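Transcription initiation factor IIB (Methanocaldococcus jannaschii, PDB 5O9J) carries a mini-intein of HINT fold, the part crystallised here, which probably cuts itself out of the precursor and joins its flanking sequences by protein splicing. Local coordinates at residues N8-I13 with A174-F179; I55-N60 with A169-A174; V68-R73 with D163-N168; V121-I126 with I139-I144. All blocks are in the same frame, centred on the assembly; numbering follows the deposited sequence.

All four contacts lie in the beta-rich HINT fold. Contacts 1 and 2 share Ala-174: strand 171-174 and the turn after it pack first on strand 52-57 and then on its neighbour, strand 10-15; the two contacts are centred about 13 Å apart. Contact 3, centred about 11 Å from contact 2, touches it where Ser-59 OG lies 3.0 Å from Asn-168 O. Contact 4 meets contact 1 through Gly-177 and Gly-178, with Gly-178 O 2.9 Å from Ala-123 N, and contact 2 where Ile-139 packs on Phe-57. Contacts 3 and 4 lie on opposite sides of the chain's centre, centres about 25 Å apart. A glycerol, probably from the crystallisation liquor, lies beside Ile-144.

Contact 1. Residues N8-I13 with A174-F179; sequences NEPIII and AGFGGF
The start of strand 10-15 in the HINT fold runs past the corner where the chain leaves strand 171-174. Glu-9 comes first, its chain bent at chi2 (-51°) so that the carboxylate folds over Gly-175. OE1 lies 3.4 Å from Gly-175 CA and accepts from two waters, one also donating to Ala-174 O, the other accepting from Phe-176 N; an acidic side chain suits the place because OE1 can accept from both. Any CB on residue 175 would run into OE1 and, at these backbone angles, into the preceding carbonyl, so glycine fits the corner. Pro-10 gives the direct backbone link: Gly-175 N donates to Pro-10 O at 2.9 Å (151° at the hydrogen), in the carbonyl plane, and Ala-174 CA adds a CA-H...O contact to the same oxygen. The compact proline ring crosses the Phe-176 ring obliquely, CG coming 3.4 Å from CZ. The CB of Ile-11 points away from 174-179, and Ile-24 and Leu-27 of helix 24-33 cover the side chain. With CG1 between the backbone N and the carbonyl carbon (chi1 45°), the CG2 branch still presses tightly on Ala-174 CB, 3.4 Å away.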
# COMPACT_ATOMS: atom_id res chain seq x y z
N ASN A 8 5.37 -8.88 -2.04
CA ASN A 8 4.98 -9.80 -0.97
C ASN A 8 3.77 -9.39 -0.15
O ASN A 8 3.22 -10.22 0.56
CB ASN A 8 6.16 -10.04 -0.02
CG ASN A 8 7.07 -11.18 -0.48
OD1 ASN A 8 6.72 -11.94 -1.39
ND2 ASN A 8 8.23 -11.32 0.16
N GLU A 9 3.34 -8.13 -0.23
CA GLU A 9 2.28 -7.65 0.65
C GLU A 9 0.97 -8.41 0.43
O GLU A 9 0.39 -8.37 -0.66
CB GLU A 9 2.03 -6.15 0.47
CG GLU A 9 3.25 -5.30 0.67
CD GLU A 9 3.97 -5.59 1.96
OE1 GLU A 9 3.31 -5.57 3.03
OE2 GLU A 9 5.20 -5.85 1.91
N PRO A 10 0.49 -9.10 1.47
CA PRO A 10 -0.77 -9.83 1.38
C PRO A 10 -1.96 -8.90 1.22
O PRO A 10 -2.01 -7.84 1.84
CB PRO A 10 -0.84 -10.58 2.71
CG PRO A 10 0.07 -9.85 3.60
CD PRO A 10 1.16 -9.31 2.76
N ILE A 11 -2.90 -9.30 0.36
CA ILE A 11 -4.17 -8.63 0.23
C ILE A 11 -5.28 -9.63 0.40
O ILE A 11 -5.11 -10.81 0.09
CB ILE A 11 -4.37 -7.94 -1.14
CG1 ILE A 11 -3.94 -8.88 -2.27
CG2 ILE A 11 -3.62 -6.66 -1.21
CD1 ILE A 11 -4.03 -8.23 -3.63
N ILE A 12 -6.43 -9.14 0.84
CA ILE A 12 -7.59 -9.97 1.04
C ILE A 12 -8.51 -9.70 -0.13
O ILE A 12 -8.93 -8.57 -0.33
CB ILE A 12 -8.29 -9.66 2.40
CG1 ILE A 12 -7.35 -9.98 3.56
CG2 ILE A 12 -9.58 -10.43 2.54
CD1 ILE A 12 -7.67 -9.25 4.87
N ILE A 13 -8.82 -10.73 -0.91
CA ILE A 13 -9.58 -10.50 -2.13
C ILE A 13 -10.79 -11.40 -2.30
O ILE A 13 -10.93 -12.42 -1.62
CB ILE A 13 -8.70 -10.71 -3.39
CG1 ILE A 13 -8.19 -12.15 -3.47
CG2 ILE A 13 -7.54 -9.74 -3.40
CD1 ILE A 13 -7.44 -12.47 -4.76
N ALA A 174 -3.58 -3.69 2.50
CA ALA A 174 -2.53 -4.61 2.08
C ALA A 174 -1.38 -4.57 3.06
O ALA A 174 -0.89 -3.50 3.40
CB ALA A 174 -2.05 -4.26 0.69
N GLY A 175 -0.93 -5.74 3.50
CA GLY A 175 0.21 -5.82 4.39
C GLY A 175 -0.18 -5.63 5.83
O GLY A 175 -1.34 -5.34 6.14
N PHE A 176 0.79 -5.78 6.72
CA PHE A 176 0.54 -5.75 8.15
C PHE A 176 1.36 -4.68 8.86
O PHE A 176 2.50 -4.43 8.49
CB PHE A 176 0.86 -7.11 8.77
CG PHE A 176 0.22 -8.26 8.06
CD1 PHE A 176 -1.12 -8.23 7.72
CD2 PHE A 176 0.97 -9.39 7.74
CE1 PHE A 176 -1.71 -9.29 7.06
CE2 PHE A 176 0.38 -10.46 7.08
CZ PHE A 176 -0.96 -10.41 6.74
N GLY A 177 0.78 -4.07 9.88
CA GLY A 177 1.55 -3.17 10.72
C GLY A 177 0.74 -2.03 11.28
O GLY A 177 0.87 -1.67 12.45
N GLY A 178 -0.12 -1.44 10.45
CA GLY A 178 -0.90 -0.30 10.88
C GLY A 178 -0.37 0.98 10.25
O GLY A 178 -0.76 2.08 10.65
N PHE A 179 0.52 0.84 9.28
CA PHE A 179 1.00 2.00 8.55
C PHE A 179 -0.09 2.53 7.64
O PHE A 179 -0.87 1.77 7.08
CB PHE A 179 2.24 1.67 7.71
CG PHE A 179 3.43 1.25 8.51
CD1 PHE A 179 3.63 -0.08 8.84
CD2 PHE A 179 4.38 2.19 8.90
CE1 PHE A 179 4.74 -0.47 9.57
CE2 PHE A 179 5.49 1.80 9.63
CZ PHE A 179 5.67 0.47 9.96
O HOH W 1 2.30 -2.92 3.43
O HOH W 2 3.46 -7.01 5.62

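Contact 2. Residues I55-N60 with A169-A174; sequences IAFNSN and AENFVA
Hydrogen bonds carry most of this contact, and the side chain of Asn-171 makes two of the three that cross it. Its CG sits in the crowded position between the backbone N and the carbonyl carbon (chi1 68°), which lays the amide beside the backbone of Phe-57. OD1 accepts from Phe-57 N at 2.9 Å, almost straight (171°) and on a lone pair; ND2 donates to Phe-57 O at 2.8 Å, close to the plane of its own amide and on a lone pair of the acceptor. Asparagine suits the place because one flat group thus copies the donor and acceptor of a peptide; a weak bond from ND2 to Ala-169 O may add to the hold. The third bond is backbone to backbone, Val-173 N to Ile-55 O at 2.9 Å. In the HINT fold these bonds join strand 52-57 of one sheet to strand 171-174 at the margin of another, the short segments running 133° apart. Among apolar contacts, Ile-55 and Val-173 lie side by side, CG2 to CG2 at 3.9 Å. Ala-56 CB faces Ala-169 CB at 4.2 Å, small methyls that let the chains come close. Phe-57, CG anti to its backbone N, sends its ring off to meet Phe-63 edge-to-face.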
# COMPACT_ATOMS: atom_id res chain seq x y z
N ILE A 55 -10.34 -5.55 -0.20
CA ILE A 55 -10.82 -4.82 0.98
C ILE A 55 -10.33 -3.38 0.89
O ILE A 55 -9.15 -3.13 0.74
CB ILE A 55 -10.33 -5.43 2.31
CG1 ILE A 55 -10.96 -6.81 2.51
CG2 ILE A 55 -10.70 -4.52 3.48
CD1 ILE A 55 -12.49 -6.80 2.51
N ALA A 56 -11.27 -2.45 0.98
CA ALA A 56 -10.92 -1.05 0.93
C ALA A 56 -11.88 -0.27 1.80
O ALA A 56 -12.94 -0.76 2.18
CB ALA A 56 -10.96 -0.54 -0.50
N PHE A 57 -11.49 0.96 2.10
CA PHE A 57 -12.31 1.89 2.86
C PHE A 57 -13.10 2.79 1.90
O PHE A 57 -12.53 3.68 1.27
CB PHE A 57 -11.41 2.73 3.76
CG PHE A 57 -12.15 3.65 4.64
CD1 PHE A 57 -12.69 3.21 5.85
CD2 PHE A 57 -12.36 4.96 4.24
CE1 PHE A 57 -13.38 4.09 6.64
CE2 PHE A 57 -13.04 5.81 5.02
CZ PHE A 57 -13.56 5.41 6.23
N ASN A 58 -14.40 2.57 1.78
CA ASN A 58 -15.14 3.23 0.71
C ASN A 58 -15.64 4.64 1.04
O ASN A 58 -15.45 5.14 2.16
CB ASN A 58 -16.32 2.36 0.26
CG ASN A 58 -17.45 2.26 1.30
OD1 ASN A 58 -17.38 2.81 2.40
ND2 ASN A 58 -18.51 1.56 0.93
N SER A 59 -16.29 5.27 0.06
CA SER A 59 -16.81 6.64 0.19
C SER A 59 -17.89 6.79 1.27
O SER A 59 -18.17 7.90 1.72
CB SER A 59 -17.38 7.12 -1.15
OG SER A 59 -16.38 7.11 -2.16
N ASN A 60 -18.50 5.68 1.68
CA ASN A 60 -19.49 5.71 2.75
C ASN A 60 -18.85 5.40 4.10
O ASN A 60 -19.54 5.03 5.05
CB ASN A 60 -20.61 4.71 2.47
CG ASN A 60 -21.37 5.04 1.20
OD1 ASN A 60 -21.39 6.19 0.75
ND2 ASN A 60 -22.00 4.03 0.61
N ALA A 169 -12.97 4.71 -3.96
CA ALA A 169 -12.31 4.42 -2.69
C ALA A 169 -10.88 4.94 -2.72
O ALA A 169 -10.42 5.57 -1.78
CB ALA A 169 -12.34 2.93 -2.39
N GLU A 170 -10.19 4.66 -3.83
CA GLU A 170 -8.82 5.13 -4.05
C GLU A 170 -7.89 4.85 -2.86
O GLU A 170 -7.01 5.64 -2.53
CB GLU A 170 -8.83 6.62 -4.39
CG GLU A 170 -9.56 6.91 -5.70
CD GLU A 170 -9.33 8.32 -6.21
OE1 GLU A 170 -8.49 9.04 -5.61
OE2 GLU A 170 -9.97 8.71 -7.21
N ASN A 171 -8.12 3.71 -2.21
CA ASN A 171 -7.22 3.14 -1.23
C ASN A 171 -7.42 1.63 -1.26
O ASN A 171 -8.35 1.15 -1.92
CB ASN A 171 -7.47 3.69 0.18
CG ASN A 171 -8.81 3.23 0.76
OD1 ASN A 171 -8.94 2.11 1.23
ND2 ASN A 171 -9.81 4.10 0.69
N PHE A 172 -6.55 0.88 -0.60
CA PHE A 172 -6.86 -0.51 -0.31
C PHE A 172 -6.02 -1.02 0.85
O PHE A 172 -5.02 -0.41 1.26
CB PHE A 172 -6.68 -1.41 -1.55
CG PHE A 172 -5.30 -1.38 -2.15
CD1 PHE A 172 -4.32 -2.26 -1.72
CD2 PHE A 172 -5.01 -0.51 -3.18
CE1 PHE A 172 -3.05 -2.24 -2.29
CE2 PHE A 172 -3.76 -0.49 -3.76
CZ PHE A 172 -2.77 -1.35 -3.32
N VAL A 173 -6.47 -2.14 1.40
CA VAL A 173 -5.81 -2.73 2.54
C VAL A 173 -4.82 -3.77 2.03
O VAL A 173 -5.19 -4.61 1.21
CB VAL A 173 -6.83 -3.38 3.49
CG1 VAL A 173 -6.15 -4.29 4.45
CG2 VAL A 173 -7.62 -2.29 4.22
N ALA A 174 -3.58 -3.69 2.50
CA ALA A 174 -2.53 -4.61 2.08
C ALA A 174 -1.38 -4.57 3.06
O ALA A 174 -0.89 -3.50 3.40
CB ALA A 174 -2.05 -4.26 0.69

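Contact 3. Residues V68-R73 with D163-N168; sequences VSEVSR and DLTVPN
Thr-165 has the largest surface buried here, and both its backbone and its side chain are used. Its carbonyl oxygen is gripped twice by Ser-69: the backbone N approaches nearly along the C=O axis at 2.9 Å (166° at the hydrogen), while Ser-69 OG, placed between the backbone N and the carbonyl carbon (chi1 55°), donates at 3.2 Å from above the carbonyl plane. An alanine here would remove OG, with its bond and its contacts to Thr-165 CG2 and Pro-167 CD, and would probably leave the carbonyl less firmly held. Thr-165 N in turn donates to Glu-70 O at 3.0 Å. The threonine side chain lies alongside Glu-70, with Glu-70 CG 3.3 Å from Thr-165 OG1; the bond from OG1 to OE2 is weak, and the carboxylate has a stronger partner in Arg-39. Strands 70-75 and 160-165 are antiparallel neighbours in a sheet of the HINT fold, their short segments 160° apart. Asp-163 continues the ladder with a hydrogen-bonded pair to Ser-72: Ser-72 N meets Asp-163 O on a lone pair at 3.0 Å, and Asp-163 N returns to Ser-72 O at 2.9 Å. The aspartate carboxylate accepts from the backbone N of Tyr-3 and Ala-4, so an acid fits beside the chain's first modelled residues. Val-68 belongs with the apolar side chains: its CG1 is 4.2 Å from Leu-164 CD2, which also meets Val-71 CG1 at 3.6 Å, and helix 24-33 covers Leu-164 and Val-71 through Ile-28.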
# COMPACT_ATOMS: atom_id res chain seq x y z
N VAL A 68 -12.00 -4.00 -8.18
CA VAL A 68 -10.76 -3.53 -8.79
C VAL A 68 -11.01 -3.42 -10.29
O VAL A 68 -11.52 -4.35 -10.91
CB VAL A 68 -9.59 -4.48 -8.51
CG1 VAL A 68 -8.30 -4.00 -9.20
CG2 VAL A 68 -9.37 -4.63 -7.00
N SER A 69 -10.68 -2.27 -10.88
CA SER A 69 -10.96 -2.07 -12.30
C SER A 69 -9.80 -2.54 -13.16
O SER A 69 -10.00 -3.14 -14.21
CB SER A 69 -11.27 -0.60 -12.58
OG SER A 69 -10.21 0.21 -12.11
N GLU A 70 -8.58 -2.25 -12.71
CA GLU A 70 -7.38 -2.66 -13.43
C GLU A 70 -6.23 -2.89 -12.46
O GLU A 70 -6.26 -2.43 -11.31
CB GLU A 70 -7.00 -1.61 -14.49
CG GLU A 70 -6.72 -0.23 -13.91
CD GLU A 70 -6.37 0.82 -14.96
OE1 GLU A 70 -6.88 0.76 -16.10
OE2 GLU A 70 -5.56 1.72 -14.62
N VAL A 71 -5.22 -3.63 -12.91
CA VAL A 71 -4.01 -3.83 -12.12
C VAL A 71 -2.82 -3.43 -12.96
O VAL A 71 -2.91 -3.37 -14.19
CB VAL A 71 -3.84 -5.28 -11.65
CG1 VAL A 71 -5.06 -5.74 -10.83
CG2 VAL A 71 -3.62 -6.20 -12.84
N SER A 72 -1.70 -3.16 -12.31
CA SER A 72 -0.51 -2.79 -13.06
C SER A 72 0.74 -3.09 -12.26
O SER A 72 0.68 -3.35 -11.05
CB SER A 72 -0.57 -1.30 -13.45
OG SER A 72 -0.32 -0.45 -12.35
N ARG A 73 1.87 -3.07 -12.95
CA ARG A 73 3.17 -3.28 -12.34
C ARG A 73 4.19 -2.45 -13.12
O ARG A 73 3.95 -2.12 -14.29
CB ARG A 73 3.56 -4.75 -12.35
CG ARG A 73 3.84 -5.30 -13.76
CD ARG A 73 4.12 -6.81 -13.79
NE ARG A 73 4.21 -7.30 -15.17
CZ ARG A 73 4.33 -8.58 -15.51
NH1 ARG A 73 4.37 -9.52 -14.57
NH2 ARG A 73 4.40 -8.93 -16.79
N ASP A 163 0.27 -2.15 -8.43
CA ASP A 163 -0.83 -1.20 -8.30
C ASP A 163 -2.20 -1.85 -8.51
O ASP A 163 -2.39 -2.66 -9.42
CB ASP A 163 -0.67 -0.06 -9.31
CG ASP A 163 0.03 1.15 -8.74
OD1 ASP A 163 -0.63 1.95 -8.05
OD2 ASP A 163 1.26 1.31 -8.98
N LEU A 164 -3.15 -1.49 -7.66
CA LEU A 164 -4.55 -1.79 -7.92
C LEU A 164 -5.24 -0.47 -8.20
O LEU A 164 -4.85 0.55 -7.64
CB LEU A 164 -5.20 -2.52 -6.74
CG LEU A 164 -4.59 -3.84 -6.26
CD1 LEU A 164 -5.28 -4.33 -4.99
CD2 LEU A 164 -4.68 -4.91 -7.34
N THR A 165 -6.25 -0.48 -9.06
CA THR A 165 -7.10 0.68 -9.22
C THR A 165 -8.45 0.35 -8.63
O THR A 165 -9.17 -0.52 -9.12
CB THR A 165 -7.25 1.12 -10.69
OG1 THR A 165 -5.97 1.49 -11.22
CG2 THR A 165 -8.19 2.33 -10.79
N VAL A 166 -8.79 1.06 -7.56
CA VAL A 166 -10.05 0.86 -6.87
C VAL A 166 -10.86 2.15 -6.95
O VAL A 166 -10.60 3.10 -6.22
CB VAL A 166 -9.82 0.47 -5.39
CG1 VAL A 166 -11.13 0.12 -4.72
CG2 VAL A 166 -8.84 -0.70 -5.31
N PRO A 167 -11.83 2.19 -7.88
CA PRO A 167 -12.75 3.32 -8.01
C PRO A 167 -13.59 3.57 -6.76
O PRO A 167 -13.88 2.63 -6.02
CB PRO A 167 -13.65 2.91 -9.18
CG PRO A 167 -13.42 1.43 -9.36
CD PRO A 167 -12.00 1.21 -8.96
N ASN A 168 -13.96 4.82 -6.53
CA ASN A 168 -14.85 5.19 -5.42
C ASN A 168 -14.29 4.80 -4.05
O ASN A 168 -15.06 4.58 -3.11
CB ASN A 168 -16.24 4.58 -5.62
CG ASN A 168 -16.87 4.97 -6.94
OD1 ASN A 168 -16.75 6.11 -7.38
ND2 ASN A 168 -17.54 4.02 -7.58

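Contact 4. Residues V121-I126 with I139-I144; sequences VLAKRI and INSDFI. Unlike the reference sequence in segment 121-126: Arg-125 (reference Glu), Ile-126 (reference Leu).
An antiparallel ladder at the margin of a HINT-fold sheet pairs strand 119-123 with the start of strand 143-154, and then opens into a turn. Leu-122 and Ile-144 form a hydrogen-bonded pair: each N donates nearly along the C=O axis of the other, both at 2.8 Å. Their apolar side chains go to the same face, Leu-122 CB 3.9 Å from Ile-144 CG1, and Leu-122 packs further on Leu-146 and Phe-179. Next, Ala-123 and Phe-143 form a non-hydrogen-bonded pair with diverging side chains; Val-121 crosses Phe-143 obliquely, its CG1 coming 3.8 Å from the phenylalanine CB. At Lys-124, centre of an inverse gamma turn, Lys-124 N donates to Asp-142 O at 2.7 Å from above the carbonyl plane. Ser-141 OG, anti to the backbone N (chi1 -176°), bonds the same oxygen at 2.8 Å, in plane and on a lone pair; the short serine suits this reach to the next carbonyl. An alanine here would remove the OG donor and would probably leave the Asp-142 carbonyl less firmly fixed. The aliphatic part of Lys-124 crosses Ile-144 at about a right angle, CG to CG2 at 3.8 Å, so branched Ile-144 covers one neighbour with each arm. Arg-125, bent at chi3, turns a guanidinium face to Ser-141 OG without a hydrogen bond; at its edge, NH2 lies 3.2 Å from Ile-139 CD1.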
# COMPACT_ATOMS: atom_id res chain seq x y z
N VAL A 121 3.18 8.22 13.21
CA VAL A 121 1.86 7.97 13.76
C VAL A 121 1.24 6.81 13.01
O VAL A 121 0.94 6.92 11.83
CB VAL A 121 0.96 9.21 13.66
CG1 VAL A 121 -0.37 8.96 14.39
CG2 VAL A 121 1.67 10.42 14.24
N LEU A 122 1.07 5.68 13.69
CA LEU A 122 0.47 4.52 13.05
C LEU A 122 -0.95 4.35 13.53
O LEU A 122 -1.27 4.69 14.67
CB LEU A 122 1.28 3.26 13.34
CG LEU A 122 2.54 3.04 12.49
CD1 LEU A 122 3.66 3.97 12.92
CD2 LEU A 122 3.00 1.59 12.55
N ALA A 123 -1.80 3.82 12.67
CA ALA A 123 -3.13 3.45 13.11
C ALA A 123 -3.00 2.25 14.04
O ALA A 123 -2.06 1.46 13.92
CB ALA A 123 -4.03 3.13 11.93
N LYS A 124 -3.92 2.12 14.97
CA LYS A 124 -3.93 0.95 15.84
C LYS A 124 -4.72 -0.16 15.16
O LYS A 124 -5.87 -0.41 15.48
CB LYS A 124 -4.50 1.30 17.20
CG LYS A 124 -3.89 0.52 18.34
CD LYS A 124 -4.47 0.94 19.67
CE LYS A 124 -4.23 -0.14 20.71
NZ LYS A 124 -4.82 -1.44 20.26
N ARG A 125 -4.11 -0.81 14.18
CA ARG A 125 -4.77 -1.90 13.48
C ARG A 125 -3.75 -2.89 12.97
O ARG A 125 -2.54 -2.64 13.00
CB ARG A 125 -5.64 -1.36 12.34
CG ARG A 125 -4.86 -0.94 11.10
CD ARG A 125 -5.81 -0.54 9.97
NE ARG A 125 -6.38 0.79 10.17
CZ ARG A 125 -7.56 1.03 10.72
NH1 ARG A 125 -8.34 0.04 11.12
NH2 ARG A 125 -7.98 2.28 10.86
N ILE A 126 -4.23 -4.03 12.52
CA ILE A 126 -3.35 -5.09 12.10
C ILE A 126 -2.84 -4.85 10.67
O ILE A 126 -1.67 -5.11 10.37
CB ILE A 126 -4.05 -6.45 12.19
CG1 ILE A 126 -4.33 -6.75 13.66
CG2 ILE A 126 -3.20 -7.55 11.55
CD1 ILE A 126 -4.42 -8.21 13.98
N ILE A 139 -11.27 7.51 9.45
CA ILE A 139 -11.49 6.15 9.92
C ILE A 139 -11.65 6.19 11.45
O ILE A 139 -11.05 7.04 12.11
CB ILE A 139 -10.32 5.21 9.55
CG1 ILE A 139 -8.99 5.75 10.11
CG2 ILE A 139 -10.25 5.01 8.05
CD1 ILE A 139 -7.74 5.14 9.50
N ASN A 140 -12.44 5.28 12.01
CA ASN A 140 -12.67 5.29 13.46
C ASN A 140 -11.60 4.46 14.18
O ASN A 140 -11.85 3.37 14.69
CB ASN A 140 -14.08 4.79 13.81
CG ASN A 140 -14.43 4.97 15.29
OD1 ASN A 140 -14.79 4.03 15.99
ND2 ASN A 140 -14.29 6.20 15.77
N SER A 141 -10.39 5.01 14.22
CA SER A 141 -9.24 4.28 14.74
C SER A 141 -8.51 5.01 15.86
O SER A 141 -8.52 6.24 15.93
CB SER A 141 -8.25 3.99 13.61
OG SER A 141 -7.17 3.20 14.07
N ASP A 142 -7.88 4.24 16.74
CA ASP A 142 -6.91 4.79 17.68
C ASP A 142 -5.58 4.90 16.96
O ASP A 142 -5.37 4.21 15.96
CB ASP A 142 -6.79 3.91 18.92
CG ASP A 142 -8.02 4.00 19.81
OD1 ASP A 142 -8.53 5.12 20.01
OD2 ASP A 142 -8.46 2.94 20.31
N PHE A 143 -4.70 5.77 17.44
CA PHE A 143 -3.39 5.96 16.82
C PHE A 143 -2.29 5.74 17.84
O PHE A 143 -2.45 6.01 19.02
CB PHE A 143 -3.29 7.36 16.21
CG PHE A 143 -4.28 7.61 15.10
CD1 PHE A 143 -3.96 7.29 13.79
CD2 PHE A 143 -5.54 8.13 15.38
CE1 PHE A 143 -4.88 7.50 12.77
CE2 PHE A 143 -6.45 8.35 14.36
CZ PHE A 143 -6.12 8.03 13.05
N ILE A 144 -1.15 5.25 17.38
CA ILE A 144 -0.04 5.01 18.27
C ILE A 144 1.21 5.68 17.71
O ILE A 144 1.31 5.89 16.50
CB ILE A 144 0.21 3.50 18.48
CG1 ILE A 144 0.50 2.82 17.15
CG2 ILE A 144 -1.02 2.86 19.12
CD1 ILE A 144 0.62 1.32 17.26